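Local coordinates for protein DNA-binding response regulator (Paenisporosarcina sp. TG-14, PDB 6JQS) that probably binds DNA through a LuxR-type helix-turn-helix domain and, as a GerE transcription factor of a spore-forming bacterium, probably regulates sporulation genes, at residues A[17-22]-A[45-50]; A[22-27]-A[70-75]. All blocks are in the same frame, centred on the assembly; numbering follows the deposited sequence.

Contact 1 (A[17-22]-A[45-50]); sequences REIFQL and NHISNT
Helix 14-24 and helix 40-54 cross almost perpendicularly here: the axes of 17-22 and 45-50 pass 10.2 Å apart at a signed angle of -97°, with Phe20 and Ile47 as the closest backbone pair. Phe20 and Ile19 fill the gap from one side, Thr50, Ile47 and His46 from the other. The ring of Phe20, its CG anti to the carbonyl carbon, reaches tip to tip toward Thr50, and Phe20 CE2 comes 3.5 Å from Thr50 CB. Phe20 CZ also touches the preceding turn, 3.9 Å from Ile47 CA. Ile19 divides its branches between two neighbours. Its CG2, anti to the backbone N, meets Ile47 CG1 at 3.8 Å as the two isoleucines cross obliquely, whereas the Ile19 side chain crosses that of His46 at about a right angle, its CD1 3.6 Å from His46 CB. Thr50 OG1, beside its own backbone N (chi1 -54°), donates to His46 O at 2.9 Å from above the carbonyl plane. That oxygen also accepts the helical bond from Thr50 N, so two donors grip it. CB, CG2 and OG1 of Thr50 all pack against Phe20 CE2. The hydroxyl thus has its main bond within helix 40-54, with a weak one to Glu16 OE2, and 17-22 and 45-50 themselves meet by largely apolar van der Waals packing at the centre of this helix-turn-helix domain.

Contact 2 (A[22-27]-A[70-75]); sequences LLVRDY and GELSLD
Val24 and Arg25 divide the work of holding the C-terminal tail against the end of helix 14-24, one by its methyl groups and the other by its guanidinium. The two methyls of Val24 meet different partners. CG1, anti to the backbone N (chi1 164°), presses on the tail backbone, 3.3 Å from Leu74 O and 3.7 Å from Ser73 O. CG2 turns to the interior, where the side chains of Val24 and Leu72 lie alongside each other, pointing opposite ways, and Val24 CG2 lies 4.0 Å from Leu72 CD1. Arg25 extends from CG to NE and brings the edge of its guanidinium to the last residue: Arg25 NH2 donates to Asp75 O at 3.2 Å, nearly straight at 162°, with the acceptor in the guanidinium plane and the donor on a lone pair in the carbonyl plane. A weak bond from Arg25 NE reaches the same oxygen. The contact lies at the surface, where a Schellman motif with Asp26 at positive phi ends helix 14-24. Another at Gly70 follows helix 59-68. Between these helices, Leu72 packs inward on Phe20, Leu66 and Leu67, while Val24 also touches Ile63, so the tail lines the groove between helices 14-24 and 59-68.

In the fold
From the N terminus, helix 14-24 supplies one side of both contacts, and Leu22 belongs to each. The chain then runs through helix 29-36 into helix 40-54, where contact 1 closes a loop of 22 residues. It goes on through helix 59-68 to the tail, and contact 2 closes a longer loop of 42 residues. The loops cross, since the segments alternate along the chain. Contact 1 ties helix 14-24 to helix 40-54 in the buried centre, and contact 2 ties the end of helix 14-24 to the tail at the surface. Arg17 joins them by a salt bridge to Glu71, as does Gln21 by a probable hydrogen bond to Ser73 O.

Contact 1 (A[17-22]-A[45-50])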
ATOM      1  N   ARG A  17       4.685   2.638  -1.003  1.00 34.47           N
ATOM      2  CA  ARG A  17       4.117   3.758  -0.188  1.00 36.75           C
ATOM      3  C   ARG A  17       3.008   4.466  -0.972  1.00 36.22           C
ATOM      4  O   ARG A  17       1.959   4.733  -0.401  1.00 43.01           O
ATOM      5  CB  ARG A  17       5.197   4.776   0.215  1.00 44.05           C
ATOM      6  CG  ARG A  17       4.647   5.922   1.062  1.00 44.17           C
ATOM      7  CD  ARG A  17       5.653   7.029   1.403  1.00 51.02           C
ATOM      8  NE  ARG A  17       6.821   6.479   2.071  1.00 48.39           N
ATOM      9  CZ  ARG A  17       7.938   6.094   1.448  1.00 53.10           C
ATOM     10  NH1 ARG A  17       8.055   6.206   0.136  1.00 53.49           N
ATOM     11  NH2 ARG A  17       8.941   5.585   2.135  1.00 54.10           N
ATOM     12  N   GLU A  18       3.178   4.707  -2.266  1.00 39.17           N
ATOM     13  CA  GLU A  18       2.124   5.386  -3.061  1.00 36.74           C
ATOM     14  C   GLU A  18       0.893   4.492  -3.158  1.00 34.74           C
ATOM     15  O   GLU A  18      -0.211   5.031  -3.210  1.00 32.78           O
ATOM     16  CB  GLU A  18       2.484   5.658  -4.521  1.00 39.23           C
ATOM     17  CG  GLU A  18       3.571   6.687  -4.767  1.00 49.56           C
ATOM     18  CD  GLU A  18       3.960   6.653  -6.245  1.00 59.66           C
ATOM     19  OE1 GLU A  18       5.045   6.121  -6.569  1.00 53.38           O
ATOM     20  OE2 GLU A  18       3.143   7.118  -7.074  1.00 63.80           O
ATOM     21  N   ILE A  19       1.062   3.185  -3.345  1.00 33.89           N
ATOM     22  CA  ILE A  19      -0.118   2.282  -3.375  1.00 29.56           C
ATOM     23  C   ILE A  19      -0.925   2.376  -2.059  1.00 27.66           C
ATOM     24  O   ILE A  19      -2.190   2.430  -2.120  1.00 34.18           O
ATOM     25  CB  ILE A  19       0.290   0.840  -3.699  1.00 31.10           C
ATOM     26  CG1 ILE A  19       0.756   0.716  -5.150  1.00 29.38           C
ATOM     27  CG2 ILE A  19      -0.872  -0.092  -3.360  1.00 28.98           C
ATOM     28  CD1 ILE A  19       1.561  -0.570  -5.434  1.00 28.81           C
ATOM     29  N   PHE A  20      -0.273   2.263  -0.913  1.00 32.06           N
ATOM     30  CA  PHE A  20      -0.953   2.274   0.400  1.00 29.14           C
ATOM     31  C   PHE A  20      -1.525   3.681   0.673  1.00 34.12           C
ATOM     32  O   PHE A  20      -2.584   3.728   1.323  1.00 32.63           O
ATOM     33  CB  PHE A  20      -0.040   1.783   1.517  1.00 27.28           C
ATOM     34  CG  PHE A  20       0.055   0.283   1.588  1.00 25.21           C
ATOM     35  CD1 PHE A  20      -0.882  -0.427   2.301  1.00 27.78           C
ATOM     36  CD2 PHE A  20       0.943  -0.426   0.797  1.00 31.73           C
ATOM     37  CE1 PHE A  20      -0.918  -1.813   2.274  1.00 27.90           C
ATOM     38  CE2 PHE A  20       0.929  -1.825   0.803  1.00 28.62           C
ATOM     39  CZ  PHE A  20      -0.003  -2.502   1.537  1.00 28.16           C
ATOM     40  N   GLN A  21      -0.856   4.769   0.278  1.00 33.03           N
ATOM     41  CA  GLN A  21      -1.461   6.138   0.438  1.00 33.72           C
ATOM     42  C   GLN A  21      -2.777   6.222  -0.342  1.00 36.16           C
ATOM     43  O   GLN A  21      -3.713   6.847   0.135  1.00 33.43           O
ATOM     44  CB  GLN A  21      -0.483   7.243   0.016  1.00 33.07           C
ATOM     45  CG  GLN A  21      -0.956   8.624   0.461  1.00 39.15           C
ATOM     46  CD  GLN A  21      -1.097   8.734   1.971  1.00 36.69           C
ATOM     47  OE1 GLN A  21      -0.126   8.842   2.705  1.00 35.75           O
ATOM     48  NE2 GLN A  21      -2.303   8.553   2.463  1.00 39.13           N
ATOM     49  N   LEU A  22      -2.901   5.565  -1.496  1.00 34.76           N
ATOM     50  CA  LEU A  22      -4.174   5.538  -2.241  1.00 33.98           C
ATOM     51  C   LEU A  22      -5.205   4.617  -1.607  1.00 35.27           C
ATOM     52  O   LEU A  22      -6.399   4.967  -1.719  1.00 31.26           O
ATOM     53  CB  LEU A  22      -3.938   5.199  -3.730  1.00 39.18           C
ATOM     54  CG  LEU A  22      -3.008   6.163  -4.477  1.00 43.11           C
ATOM     55  CD1 LEU A  22      -2.953   5.827  -5.966  1.00 42.48           C
ATOM     56  CD2 LEU A  22      -3.434   7.616  -4.313  1.00 49.53           C
ATOM     57  N   ASN A  45      -0.003  -7.751  -5.955  1.00 32.28           N
ATOM     58  CA  ASN A  45       1.235  -8.457  -5.531  1.00 31.65           C
ATOM     59  C   ASN A  45       2.072  -7.524  -4.648  1.00 31.80           C
ATOM     60  O   ASN A  45       2.694  -8.017  -3.699  1.00 29.28           O
ATOM     61  CB  ASN A  45       2.013  -9.048  -6.703  1.00 36.72           C
ATOM     62  CG  ASN A  45       1.297 -10.265  -7.269  1.00 35.68           C
ATOM     63  OD1 ASN A  45       0.781 -11.076  -6.516  1.00 34.63           O
ATOM     64  ND2 ASN A  45       1.254 -10.382  -8.571  1.00 33.42           N
ATOM     65  N   HIS A  46       2.037  -6.229  -4.884  1.00 31.26           N
ATOM     66  CA  HIS A  46       2.790  -5.273  -4.023  1.00 31.01           C
ATOM     67  C   HIS A  46       2.189  -5.242  -2.608  1.00 27.52           C
ATOM     68  O   HIS A  46       2.935  -5.180  -1.617  1.00 30.59           O
ATOM     69  CB  HIS A  46       2.769  -3.891  -4.657  1.00 30.10           C
ATOM     70  CG  HIS A  46       3.880  -3.633  -5.605  1.00 36.63           C
ATOM     71  ND1 HIS A  46       3.645  -3.313  -6.941  1.00 44.92           N
ATOM     72  CD2 HIS A  46       5.219  -3.652  -5.437  1.00 28.94           C
ATOM     73  CE1 HIS A  46       4.799  -3.142  -7.539  1.00 35.70           C
ATOM     74  NE2 HIS A  46       5.766  -3.388  -6.658  1.00 40.04           N
ATOM     75  N   ILE A  47       0.872  -5.172  -2.551  1.00 28.77           N
ATOM     76  CA  ILE A  47       0.074  -5.190  -1.314  1.00 29.79           C
ATOM     77  C   ILE A  47       0.396  -6.500  -0.596  1.00 31.81           C
ATOM     78  O   ILE A  47       0.690  -6.458   0.636  1.00 27.75           O
ATOM     79  CB  ILE A  47      -1.419  -5.005  -1.644  1.00 25.56           C
ATOM     80  CG1 ILE A  47      -1.717  -3.586  -2.134  1.00 25.18           C
ATOM     81  CG2 ILE A  47      -2.263  -5.400  -0.451  1.00 30.24           C
ATOM     82  CD1 ILE A  47      -3.078  -3.423  -2.780  1.00 26.43           C
ATOM     83  N   SER A  48       0.353  -7.644  -1.293  1.00 26.63           N
ATOM     84  CA  SER A  48       0.632  -8.950  -0.629  1.00 29.70           C
ATOM     85  C   SER A  48       2.025  -8.957  -0.045  1.00 25.47           C
ATOM     86  O   SER A  48       2.201  -9.455   1.114  1.00 29.36           O
ATOM     87  CB  SER A  48       0.451 -10.135  -1.499  1.00 30.23           C
ATOM     88  OG  SER A  48      -0.870 -10.145  -1.981  1.00 36.61           O
ATOM     89  N   ASN A  49       2.982  -8.445  -0.817  1.00 28.00           N
ATOM     90  CA  ASN A  49       4.392  -8.404  -0.383  1.00 29.98           C
ATOM     91  C   ASN A  49       4.516  -7.552   0.879  1.00 28.79           C
ATOM     92  O   ASN A  49       5.294  -7.927   1.768  1.00 31.34           O
ATOM     93  CB  ASN A  49       5.245  -7.884  -1.540  1.00 36.95           C
ATOM     94  CG  ASN A  49       6.696  -8.265  -1.419  1.00 42.17           C
ATOM     95  OD1 ASN A  49       6.996  -9.359  -0.973  1.00 44.92           O
ATOM     96  ND2 ASN A  49       7.573  -7.373  -1.841  1.00 49.16           N
ATOM     97  N   THR A  50       3.847  -6.393   0.946  1.00 31.89           N
ATOM     98  CA  THR A  50       3.986  -5.455   2.116  1.00 29.32           C
ATOM     99  C   THR A  50       3.362  -6.130   3.341  1.00 29.44           C
ATOM    100  O   THR A  50       3.909  -6.091   4.447  1.00 28.43           O
ATOM    101  CB  THR A  50       3.335  -4.101   1.813  1.00 32.62           C
ATOM    102  OG1 THR A  50       3.923  -3.664   0.599  1.00 32.93           O
ATOM    103  CG2 THR A  50       3.571  -3.052   2.882  1.00 32.74           C
TER

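Contact 2 (A[22-27]-A[70-75])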
ATOM      1  N   LEU A  22      -2.901   5.565  -1.496  1.00 34.76           N
ATOM      2  CA  LEU A  22      -4.174   5.538  -2.241  1.00 33.98           C
ATOM      3  C   LEU A  22      -5.205   4.617  -1.607  1.00 35.27           C
ATOM      4  O   LEU A  22      -6.399   4.967  -1.719  1.00 31.26           O
ATOM      5  CB  LEU A  22      -3.938   5.199  -3.730  1.00 39.18           C
ATOM      6  CG  LEU A  22      -3.008   6.163  -4.477  1.00 43.11           C
ATOM      7  CD1 LEU A  22      -2.953   5.827  -5.966  1.00 42.48           C
ATOM      8  CD2 LEU A  22      -3.434   7.616  -4.313  1.00 49.53           C
ATOM      9  N   LEU A  23      -4.835   3.456  -1.035  1.00 32.39           N
ATOM     10  CA  LEU A  23      -5.799   2.658  -0.255  1.00 32.52           C
ATOM     11  C   LEU A  23      -6.339   3.523   0.896  1.00 29.99           C
ATOM     12  O   LEU A  23      -7.504   3.536   1.157  1.00 25.30           O
ATOM     13  CB  LEU A  23      -5.110   1.405   0.279  1.00 36.18           C
ATOM     14  CG  LEU A  23      -4.790   0.350  -0.778  1.00 35.28           C
ATOM     15  CD1 LEU A  23      -3.889  -0.718  -0.170  1.00 37.07           C
ATOM     16  CD2 LEU A  23      -6.063  -0.252  -1.331  1.00 39.48           C
ATOM     17  N   VAL A  24      -5.489   4.252   1.597  1.00 35.10           N
ATOM     18  CA  VAL A  24      -6.054   5.135   2.670  1.00 31.13           C
ATOM     19  C   VAL A  24      -7.195   5.976   2.080  1.00 29.11           C
ATOM     20  O   VAL A  24      -8.241   6.203   2.787  1.00 34.02           O
ATOM     21  CB  VAL A  24      -4.914   5.983   3.251  1.00 32.93           C
ATOM     22  CG1 VAL A  24      -5.462   7.138   4.048  1.00 29.13           C
ATOM     23  CG2 VAL A  24      -4.008   5.109   4.076  1.00 34.14           C
ATOM     24  N   ARG A  25      -7.052   6.445   0.829  1.00 35.12           N
ATOM     25  CA  ARG A  25      -8.030   7.346   0.168  1.00 34.01           C
ATOM     26  C   ARG A  25      -9.161   6.559  -0.501  1.00 37.89           C
ATOM     27  O   ARG A  25      -9.883   7.153  -1.278  1.00 48.06           O
ATOM     28  CB  ARG A  25      -7.315   8.232  -0.851  1.00 41.50           C
ATOM     29  CG  ARG A  25      -6.350   9.197  -0.199  1.00 35.23           C
ATOM     30  CD  ARG A  25      -5.707  10.145  -1.150  1.00 43.67           C
ATOM     31  NE  ARG A  25      -4.606  10.718  -0.394  1.00 45.06           N
ATOM     32  CZ  ARG A  25      -3.407  11.000  -0.873  1.00 50.33           C
ATOM     33  NH1 ARG A  25      -3.117  10.779  -2.140  1.00 55.46           N
ATOM     34  NH2 ARG A  25      -2.483  11.483  -0.055  1.00 50.59           N
ATOM     35  N   ASP A  26      -9.335   5.295  -0.171  1.00 37.28           N
ATOM     36  CA  ASP A  26     -10.492   4.452  -0.566  1.00 37.63           C
ATOM     37  C   ASP A  26     -10.460   4.169  -2.076  1.00 39.05           C
ATOM     38  O   ASP A  26     -11.530   3.858  -2.610  1.00 41.60           O
ATOM     39  CB  ASP A  26     -11.832   5.018  -0.063  1.00 36.89           C
ATOM     40  CG  ASP A  26     -12.982   4.010  -0.008  1.00 47.54           C
ATOM     41  OD1 ASP A  26     -12.724   2.764   0.137  1.00 43.26           O
ATOM     42  OD2 ASP A  26     -14.143   4.454  -0.146  1.00 52.87           O
ATOM     43  N   TYR A  27      -9.286   4.188  -2.715  1.00 39.51           N
ATOM     44  CA  TYR A  27      -9.100   3.729  -4.128  1.00 44.10           C
ATOM     45  C   TYR A  27      -9.178   2.205  -4.155  1.00 40.71           C
ATOM     46  O   TYR A  27      -8.656   1.549  -3.251  1.00 42.65           O
ATOM     47  CB  TYR A  27      -7.763   4.158  -4.712  1.00 45.97           C
ATOM     48  CG  TYR A  27      -7.691   5.588  -5.163  1.00 53.16           C
ATOM     49  CD1 TYR A  27      -7.789   6.624  -4.251  1.00 49.69           C
ATOM     50  CD2 TYR A  27      -7.455   5.911  -6.491  1.00 63.09           C
ATOM     51  CE1 TYR A  27      -7.713   7.947  -4.648  1.00 51.05           C
ATOM     52  CE2 TYR A  27      -7.360   7.232  -6.906  1.00 57.79           C
ATOM     53  CZ  TYR A  27      -7.506   8.251  -5.978  1.00 64.25           C
ATOM     54  OH  TYR A  27      -7.422   9.559  -6.352  1.00 68.12           O
ATOM     55  N   GLY A  70       4.871   6.159  10.611  1.00 40.89           N
ATOM     56  CA  GLY A  70       5.017   7.492   9.999  1.00 45.54           C
ATOM     57  C   GLY A  70       5.183   7.444   8.489  1.00 43.60           C
ATOM     58  O   GLY A  70       5.487   8.488   7.919  1.00 38.77           O
ATOM     59  N   GLU A  71       4.897   6.308   7.833  1.00 39.87           N
ATOM     60  CA  GLU A  71       5.056   6.160   6.368  1.00 36.85           C
ATOM     61  C   GLU A  71       3.882   6.699   5.560  1.00 40.22           C
ATOM     62  O   GLU A  71       4.060   6.917   4.344  1.00 42.86           O
ATOM     63  CB  GLU A  71       5.248   4.681   6.007  1.00 40.77           C
ATOM     64  CG  GLU A  71       6.611   4.187   6.378  1.00 39.90           C
ATOM     65  CD  GLU A  71       7.778   4.831   5.619  1.00 47.73           C
ATOM     66  OE1 GLU A  71       8.928   4.579   6.019  1.00 50.22           O
ATOM     67  OE2 GLU A  71       7.548   5.611   4.656  1.00 47.88           O
ATOM     68  N   LEU A  72       2.698   6.810   6.153  1.00 34.91           N
ATOM     69  CA  LEU A  72       1.485   7.278   5.459  1.00 34.80           C
ATOM     70  C   LEU A  72       0.918   8.463   6.266  1.00 27.61           C
ATOM     71  O   LEU A  72       1.128   8.486   7.462  1.00 33.81           O
ATOM     72  CB  LEU A  72       0.450   6.147   5.392  1.00 31.40           C
ATOM     73  CG  LEU A  72       0.850   4.858   4.653  1.00 34.17           C
ATOM     74  CD1 LEU A  72      -0.266   3.823   4.797  1.00 30.45           C
ATOM     75  CD2 LEU A  72       1.135   5.122   3.205  1.00 35.57           C
ATOM     76  N   SER A  73       0.101   9.280   5.639  1.00 37.69           N
ATOM     77  CA  SER A  73      -0.785  10.245   6.341  1.00 41.88           C
ATOM     78  C   SER A  73      -2.220   9.750   6.247  1.00 43.57           C
ATOM     79  O   SER A  73      -2.572   9.175   5.220  1.00 38.47           O
ATOM     80  CB  SER A  73      -0.698  11.601   5.743  1.00 45.78           C
ATOM     81  OG  SER A  73      -0.840  11.506   4.340  1.00 49.97           O
ATOM     82  N   LEU A  74      -3.037  10.158   7.205  1.00 43.75           N
ATOM     83  CA  LEU A  74      -4.489   9.857   7.279  1.00 43.14           C
ATOM     84  C   LEU A  74      -5.261  10.486   6.102  1.00 46.60           C
ATOM     85  O   LEU A  74      -6.324   9.918   5.694  1.00 46.60           O
ATOM     86  CB  LEU A  74      -4.900  10.420   8.638  1.00 50.53           C
ATOM     87  CG  LEU A  74      -5.835   9.578   9.492  1.00 49.97           C
ATOM     88  CD1 LEU A  74      -5.567   8.091   9.378  1.00 38.85           C
ATOM     89  CD2 LEU A  74      -5.779  10.062  10.927  1.00 40.35           C
ATOM     90  N   ASP A  75      -4.713  11.553   5.517  1.00 46.30           N
ATOM     91  CA  ASP A  75      -5.350  12.376   4.452  1.00 51.93           C
ATOM     92  C   ASP A  75      -4.985  11.817   3.073  1.00 53.24           C
ATOM     93  O   ASP A  75      -3.799  11.889   2.782  1.00 54.52           O
ATOM     94  CB  ASP A  75      -4.933  13.851   4.573  1.00 47.33           C
ATOM     95  CG  ASP A  75      -5.442  14.526   5.836  1.00 57.63           C
ATOM     96  OD1 ASP A  75      -6.410  13.979   6.434  1.00 46.34           O
ATOM     97  OD2 ASP A  75      -4.863  15.609   6.218  1.00 48.82           O
TER